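Local coordinates for cutm, flavoprotein of carbon monoxide dehydrogenase (Hydrogenophaga pseudoflava, PDB 1FFV) that carries FAD as the flavoprotein subunit of a carbon monoxide dehydrogenase and probably passes electrons from CO oxidation on to an external acceptor, at residues R61-E66 with V70-M75; L128-E133 with G151-T156; E241-A246 with A278-W283. All blocks are in the same frame, centred on the assembly; numbering follows the deposited sequence.

Contact 1. Residues R61-E66 with V70-M75; sequences RGIREE and VVIGAM
The carbonyl O of Val-71 is gripped twice from the neighbouring strand: Arg-64 N gives it a hydrogen bond of 2.8 Å, and the CA of Ile-63 sets a CA-H...O contact on the same oxygen at 3.2 Å. Val-71 N returns a bond to Arg-64 O, also 2.8 Å, which makes Arg-64 and Val-71 a hydrogen-bonded antiparallel pair. Two residues before Arg-64, the carbonyl O of Gly-62 takes the backbone N of Gly-73 at 2.8 Å.

On the face of the sheet that carries Val-71, the side chains of Arg-64 and Glu-66 cross that of the valine. CG of Arg-64 sits between its own backbone N and carbonyl carbon (chi1 58°), and the bent chain swings the guanidinium over Val-71, whose CG1 rests 4.1 Å above the centre of that plane. Val-71 CG2 meets CG of Glu-66 at 3.9 Å, and a salt bridge from Arg-64 NH1 to Glu-66 OE2 closes over the valine; the other carboxylate oxygen of Glu-66 pairs with Arg-171. The opposite face holds Ile-63 and Ile-72, with helix 85-90 packed against Ile-63.

Past the paired strands, Arg-61 stretches across Met-75, its guanidinium face over Met-75 CB, 3.7 Å from NH1, and NH2 bonded to Asn-55 O. An alanine here would remove the arm lying over Met-75 and is likely to leave Asn-55 O without this donor. Gly-73 has no room for a side chain: a CB would run into Arg-61 CA. The whole is a beta hairpin at the margin of a five-stranded antiparallel sheet, leading straight into the FAD pocket at Ala-74.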
# COMPACT_ATOMS: atom_id res chain seq x y z
N ARG C 61 -9.78 -3.91 -49.95
CA ARG C 61 -9.90 -5.26 -49.39
C ARG C 61 -10.58 -6.24 -50.34
O ARG C 61 -11.19 -5.85 -51.33
CB ARG C 61 -10.67 -5.20 -48.07
CG ARG C 61 -10.04 -4.25 -47.06
CD ARG C 61 -10.75 -4.23 -45.72
NE ARG C 61 -10.05 -3.35 -44.78
CZ ARG C 61 -8.85 -3.59 -44.25
NH1 ARG C 61 -8.18 -4.70 -44.56
NH2 ARG C 61 -8.32 -2.73 -43.38
N GLY C 62 -10.43 -7.53 -50.04
CA GLY C 62 -11.05 -8.54 -50.86
C GLY C 62 -10.11 -9.27 -51.80
O GLY C 62 -9.11 -8.73 -52.26
N ILE C 63 -10.44 -10.53 -52.05
CA ILE C 63 -9.68 -11.40 -52.95
C ILE C 63 -10.71 -11.98 -53.92
O ILE C 63 -11.61 -12.71 -53.52
CB ILE C 63 -9.00 -12.54 -52.17
CG1 ILE C 63 -7.94 -11.98 -51.22
CG2 ILE C 63 -8.41 -13.57 -53.13
CD1 ILE C 63 -7.37 -13.00 -50.25
N ARG C 64 -10.58 -11.63 -55.20
CA ARG C 64 -11.52 -12.12 -56.20
C ARG C 64 -10.84 -12.58 -57.48
O ARG C 64 -9.62 -12.53 -57.60
CB ARG C 64 -12.55 -11.04 -56.52
CG ARG C 64 -11.94 -9.74 -57.02
CD ARG C 64 -12.85 -8.56 -56.70
NE ARG C 64 -12.12 -7.51 -55.99
CZ ARG C 64 -11.82 -6.32 -56.50
NH1 ARG C 64 -12.20 -6.03 -57.74
NH2 ARG C 64 -11.11 -5.45 -55.80
N GLU C 65 -11.65 -13.02 -58.44
CA GLU C 65 -11.16 -13.48 -59.73
C GLU C 65 -11.85 -12.78 -60.88
O GLU C 65 -13.08 -12.64 -60.91
CB GLU C 65 -11.35 -14.99 -59.88
CG GLU C 65 -10.49 -15.84 -58.96
CD GLU C 65 -10.59 -17.32 -59.28
OE1 GLU C 65 -11.53 -17.97 -58.78
OE2 GLU C 65 -9.74 -17.83 -60.05
N GLU C 66 -11.05 -12.29 -61.81
CA GLU C 66 -11.53 -11.62 -63.01
C GLU C 66 -10.87 -12.37 -64.16
O GLU C 66 -9.70 -12.16 -64.48
CB GLU C 66 -11.14 -10.15 -63.01
CG GLU C 66 -11.81 -9.34 -61.90
CD GLU C 66 -11.45 -7.86 -61.92
OE1 GLU C 66 -10.99 -7.35 -62.97
OE2 GLU C 66 -11.64 -7.19 -60.88
N VAL C 70 -6.02 -13.32 -60.61
CA VAL C 70 -6.41 -13.29 -59.21
C VAL C 70 -6.20 -11.85 -58.75
O VAL C 70 -5.15 -11.25 -59.00
CB VAL C 70 -5.59 -14.26 -58.34
CG1 VAL C 70 -5.96 -14.10 -56.87
CG2 VAL C 70 -5.85 -15.70 -58.78
N VAL C 71 -7.23 -11.27 -58.15
CA VAL C 71 -7.17 -9.90 -57.68
C VAL C 71 -7.13 -9.88 -56.16
O VAL C 71 -8.03 -10.40 -55.49
CB VAL C 71 -8.39 -9.09 -58.18
CG1 VAL C 71 -8.18 -7.60 -57.92
CG2 VAL C 71 -8.62 -9.35 -59.65
N ILE C 72 -6.06 -9.30 -55.63
CA ILE C 72 -5.85 -9.22 -54.19
C ILE C 72 -5.80 -7.76 -53.72
O ILE C 72 -4.94 -6.98 -54.16
CB ILE C 72 -4.53 -9.92 -53.79
CG1 ILE C 72 -4.54 -11.38 -54.26
CG2 ILE C 72 -4.35 -9.86 -52.29
CD1 ILE C 72 -3.22 -12.11 -54.08
N GLY C 73 -6.71 -7.40 -52.81
CA GLY C 73 -6.74 -6.05 -52.28
C GLY C 73 -5.43 -5.71 -51.58
O GLY C 73 -4.90 -6.53 -50.83
N ALA C 74 -4.90 -4.52 -51.84
CA ALA C 74 -3.63 -4.10 -51.23
C ALA C 74 -3.62 -4.26 -49.71
O ALA C 74 -2.58 -4.54 -49.12
CB ALA C 74 -3.31 -2.67 -51.61
N MET C 75 -4.79 -4.08 -49.09
CA MET C 75 -4.91 -4.18 -47.64
C MET C 75 -5.18 -5.59 -47.10
O MET C 75 -5.51 -5.76 -45.92
CB MET C 75 -5.95 -3.19 -47.12
CG MET C 75 -5.48 -1.74 -47.13
SD MET C 75 -3.96 -1.51 -46.17
CE MET C 75 -4.61 -1.36 -44.56

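Contact 2. Residues L128-E133 with G151-T156; sequences LSIAVE and GFFLGT
A chi1 of 68° places the hydroxyl of Ser-129 between its backbone N and carbonyl carbon, while Phe-153, with chi1 at -50°, holds CG opposite its carbonyl carbon; together these turns bring the oxygen to the rim of the ring. There Ser-129 OG lies in the ring plane, 3.8 Å from Phe-153 CE2 and equally far from CZ, so it meets the C-H edge and not the pi face. The hydroxyl is already engaged within its own helix, in a hydrogen bond with the carbonyl O of Pro-126.

Ile-130 makes the second touch. Its extended chain runs past the phenylalanine in the opposite direction, and the terminal CD1 comes obliquely to Phe-153 CD2 at 4.1 Å. One face of the Phe-153 ring is covered from its own segment by Phe-152, whose CD2 stands 3.5 Å above the plane, displaced toward the rim.

The contact thus joins the last turn of helix 125-131, which ends in a Schellman motif at Glu-133, to the start of the short strand 153-155, where Leu-154 and Gly-155 form a classic beta bulge. Only 101 Å² is buried between the two segments. Attraction here is therefore mainly dispersion, with at most a weak electrostatic match between the serine oxygen and the ring hydrogens.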
# COMPACT_ATOMS: atom_id res chain seq x y z
N LEU C 128 8.59 -12.65 -54.42
CA LEU C 128 7.43 -13.47 -54.70
C LEU C 128 6.57 -12.88 -55.82
O LEU C 128 6.11 -13.61 -56.70
CB LEU C 128 6.59 -13.64 -53.44
CG LEU C 128 7.17 -14.56 -52.36
CD1 LEU C 128 6.39 -14.42 -51.07
CD2 LEU C 128 7.15 -16.00 -52.86
N SER C 129 6.39 -11.57 -55.79
CA SER C 129 5.58 -10.90 -56.80
C SER C 129 6.19 -11.01 -58.19
O SER C 129 5.48 -11.08 -59.19
CB SER C 129 5.32 -9.44 -56.43
OG SER C 129 6.51 -8.67 -56.49
N ILE C 130 7.52 -11.02 -58.25
CA ILE C 130 8.24 -11.14 -59.51
C ILE C 130 8.08 -12.57 -60.05
O ILE C 130 7.73 -12.78 -61.21
CB ILE C 130 9.74 -10.79 -59.33
CG1 ILE C 130 9.88 -9.32 -58.93
CG2 ILE C 130 10.53 -11.10 -60.59
CD1 ILE C 130 11.30 -8.87 -58.64
N ALA C 131 8.27 -13.56 -59.18
CA ALA C 131 8.13 -14.95 -59.58
C ALA C 131 6.74 -15.29 -60.14
O ALA C 131 6.62 -16.07 -61.09
CB ALA C 131 8.47 -15.86 -58.42
N VAL C 132 5.69 -14.73 -59.53
CA VAL C 132 4.32 -15.00 -59.98
C VAL C 132 3.85 -14.05 -61.09
O VAL C 132 2.73 -14.17 -61.58
CB VAL C 132 3.29 -14.97 -58.80
CG1 VAL C 132 3.64 -16.04 -57.77
CG2 VAL C 132 3.25 -13.58 -58.15
N GLU C 133 4.71 -13.11 -61.47
CA GLU C 133 4.45 -12.15 -62.54
C GLU C 133 3.30 -11.19 -62.23
O GLU C 133 2.52 -10.83 -63.12
CB GLU C 133 4.19 -12.88 -63.86
CG GLU C 133 5.35 -13.72 -64.33
CD GLU C 133 5.03 -14.49 -65.60
OE1 GLU C 133 5.16 -13.91 -66.70
OE2 GLU C 133 4.65 -15.67 -65.51
N GLY C 151 10.11 -4.67 -62.28
CA GLY C 151 10.40 -3.33 -62.75
C GLY C 151 9.92 -2.28 -61.76
O GLY C 151 10.24 -1.10 -61.89
N PHE C 152 9.19 -2.75 -60.74
CA PHE C 152 8.63 -1.90 -59.69
C PHE C 152 9.64 -1.47 -58.62
O PHE C 152 9.51 -0.41 -58.02
CB PHE C 152 7.48 -2.64 -59.01
CG PHE C 152 6.71 -1.81 -58.02
CD1 PHE C 152 5.84 -0.81 -58.45
CD2 PHE C 152 6.83 -2.05 -56.65
CE1 PHE C 152 5.10 -0.06 -57.53
CE2 PHE C 152 6.09 -1.31 -55.73
CZ PHE C 152 5.23 -0.32 -56.16
N PHE C 153 10.64 -2.32 -58.39
CA PHE C 153 11.65 -2.07 -57.37
C PHE C 153 12.88 -1.37 -57.91
O PHE C 153 13.64 -1.93 -58.70
CB PHE C 153 11.96 -3.40 -56.68
CG PHE C 153 10.71 -4.14 -56.24
CD1 PHE C 153 9.99 -3.70 -55.13
CD2 PHE C 153 10.23 -5.23 -56.97
CE1 PHE C 153 8.79 -4.34 -54.76
CE2 PHE C 153 9.03 -5.87 -56.61
CZ PHE C 153 8.31 -5.42 -55.50
N LEU C 154 13.06 -0.11 -57.49
CA LEU C 154 14.15 0.74 -57.95
C LEU C 154 15.38 0.79 -57.04
O LEU C 154 16.51 0.91 -57.52
CB LEU C 154 13.64 2.17 -58.15
CG LEU C 154 12.44 2.36 -59.09
CD1 LEU C 154 12.28 3.85 -59.33
CD2 LEU C 154 12.64 1.62 -60.42
N GLY C 155 15.13 0.76 -55.74
CA GLY C 155 16.22 0.80 -54.78
C GLY C 155 15.70 0.43 -53.41
O GLY C 155 14.53 0.07 -53.26
N THR C 156 16.57 0.53 -52.41
CA THR C 156 16.20 0.21 -51.04
C THR C 156 15.17 1.23 -50.58
O THR C 156 15.46 2.42 -50.51
CB THR C 156 17.45 0.22 -50.12
OG1 THR C 156 18.45 -0.64 -50.68
CG2 THR C 156 17.11 -0.29 -48.73

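Contact 3. Residues E241-A246 with A278-W283; sequences EAVQAA and ALNAAW
Leu-279 CD1 is the tight spot of this helix pair: one methyl meets Ala-246 CB at 3.7 Å and Val-243 CG1 at 3.9 Å, resting against two residues on successive turns of the other helix. The leucine reaches them because its CG lies opposite the carbonyl carbon (chi1 -68°) and CD1 then continues the extended chain. Val-243 answers with CG1 turned away from its own backbone N (chi1 177°), and the two side chains slide past one another in opposite directions. Ala-246 needs no such adjustment: its CB points toward the partner helix. The CA atoms of Val-243 and Leu-279 come within 7.0 Å, although the axes of the short helical segments stay 10.8 Å apart. Leu-233, from the loop before helix 240-252, also touches both Leu-279 and Ala-246 and extends the apolar patch.

The other side is looser. Asn-280, one residue along, is solvent-exposed and crosses Val-243 at about a right angle, with the end of its amide merely near CG1. Phe-238 touches both Val-243 and Asn-280, and it also stacks on the ring of Trp-283, so an aromatic pair borders this margin of the contact.

The N-to-C directions of the segments differ by 133°, a steeply inclined crossing nearer antiparallel than parallel, and 159 Å² is buried in all. Helices 240-252 and 264-285 meet here in the C-terminal part of the chain. The second of them also lies on strands of the neighbouring four-stranded antiparallel sheet, with Ala-278 on Cys-198 and Val-200, so helix 240-252 packs against a helix that itself covers the sheet. Across the two segments the close meeting is entirely between methyl groups, with cohesion that comes from dispersion and the exclusion of water, and not from directional polar bonds between the segments.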
# COMPACT_ATOMS: atom_id res chain seq x y z
N GLU C 241 23.38 -30.28 -63.84
CA GLU C 241 24.26 -29.31 -64.48
C GLU C 241 23.55 -27.99 -64.79
O GLU C 241 24.13 -26.91 -64.61
CB GLU C 241 24.85 -29.90 -65.77
CG GLU C 241 25.80 -31.08 -65.57
CD GLU C 241 25.10 -32.36 -65.13
OE1 GLU C 241 23.93 -32.58 -65.53
OE2 GLU C 241 25.72 -33.16 -64.38
N ALA C 242 22.32 -28.09 -65.29
CA ALA C 242 21.53 -26.92 -65.63
C ALA C 242 21.17 -26.13 -64.37
O ALA C 242 21.25 -24.90 -64.35
CB ALA C 242 20.27 -27.34 -66.38
N VAL C 243 20.81 -26.86 -63.31
CA VAL C 243 20.45 -26.24 -62.03
C VAL C 243 21.64 -25.48 -61.48
O VAL C 243 21.51 -24.35 -61.01
CB VAL C 243 19.99 -27.30 -61.00
CG1 VAL C 243 19.69 -26.65 -59.67
CG2 VAL C 243 18.76 -28.03 -61.51
N GLN C 244 22.83 -26.08 -61.59
CA GLN C 244 24.04 -25.44 -61.10
C GLN C 244 24.34 -24.19 -61.92
O GLN C 244 24.76 -23.16 -61.37
CB GLN C 244 25.23 -26.41 -61.16
CG GLN C 244 26.51 -25.88 -60.50
CD GLN C 244 26.34 -25.64 -59.01
OE1 GLN C 244 26.60 -24.53 -58.53
NE2 GLN C 244 25.90 -26.66 -58.28
N ALA C 245 24.13 -24.29 -63.23
CA ALA C 245 24.35 -23.16 -64.13
C ALA C 245 23.44 -22.01 -63.73
O ALA C 245 23.87 -20.85 -63.67
CB ALA C 245 24.08 -23.58 -65.58
N ALA C 246 22.19 -22.33 -63.40
CA ALA C 246 21.23 -21.32 -62.97
C ALA C 246 21.69 -20.69 -61.66
O ALA C 246 21.66 -19.46 -61.49
CB ALA C 246 19.86 -21.94 -62.81
N ALA C 278 15.28 -24.27 -54.49
CA ALA C 278 14.00 -23.79 -55.03
C ALA C 278 13.67 -24.48 -56.35
O ALA C 278 12.57 -25.01 -56.53
CB ALA C 278 14.04 -22.27 -55.20
N LEU C 279 14.64 -24.48 -57.26
CA LEU C 279 14.46 -25.11 -58.57
C LEU C 279 14.10 -26.58 -58.40
O LEU C 279 13.17 -27.08 -59.05
CB LEU C 279 15.74 -24.97 -59.40
CG LEU C 279 16.09 -23.55 -59.84
CD1 LEU C 279 17.48 -23.53 -60.44
CD2 LEU C 279 15.06 -23.03 -60.83
N ASN C 280 14.80 -27.26 -57.50
CA ASN C 280 14.55 -28.68 -57.23
C ASN C 280 13.18 -28.94 -56.63
O ASN C 280 12.50 -29.89 -57.02
CB ASN C 280 15.65 -29.25 -56.33
CG ASN C 280 16.87 -29.69 -57.12
OD1 ASN C 280 17.95 -29.12 -56.97
ND2 ASN C 280 16.70 -30.71 -57.96
N ALA C 281 12.78 -28.10 -55.68
CA ALA C 281 11.49 -28.24 -55.03
C ALA C 281 10.38 -27.89 -56.01
O ALA C 281 9.31 -28.51 -55.99
CB ALA C 281 11.42 -27.35 -53.80
N ALA C 282 10.64 -26.91 -56.87
CA ALA C 282 9.67 -26.49 -57.87
C ALA C 282 9.43 -27.60 -58.88
O ALA C 282 8.28 -27.94 -59.17
CB ALA C 282 10.14 -25.23 -58.57
N TRP C 283 10.51 -28.19 -59.38
CA TRP C 283 10.42 -29.27 -60.36
C TRP C 283 9.56 -30.40 -59.83
O TRP C 283 8.66 -30.87 -60.51
CB TRP C 283 11.82 -29.77 -60.74
CG TRP C 283 11.83 -30.90 -61.76
CD1 TRP C 283 12.11 -32.21 -61.51
CD2 TRP C 283 11.57 -30.81 -63.17
NE1 TRP C 283 12.05 -32.94 -62.67
CE2 TRP C 283 11.71 -32.11 -63.70
CE3 TRP C 283 11.23 -29.76 -64.03
CZ2 TRP C 283 11.53 -32.39 -65.06
CZ3 TRP C 283 11.04 -30.04 -65.38
CH2 TRP C 283 11.20 -31.34 -65.88

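Overall arrangement
The three contacts follow one another along the chain without touching. Contacts 1 and 2 both fall in the FAD-binding part of the chain, their centres 18 Å apart and their nearest atoms about 8 Å; contact 3 belongs to the C-terminal domain of the CO dehydrogenase flavoprotein family, its centre 21 Å from that of contact 2 and 32 Å from that of contact 1. Of the first two, contact 1 lies nearer the flavin: Ala-74 touches FAD and the side chain of Met-75 is about 5 Å from it, whereas that of Phe-153 in contact 2 is about 10 Å away. Between contacts 2 and 3 stands strand 196-205, touched by Leu-128 and Ala-131 of one and Ala-278 of the other.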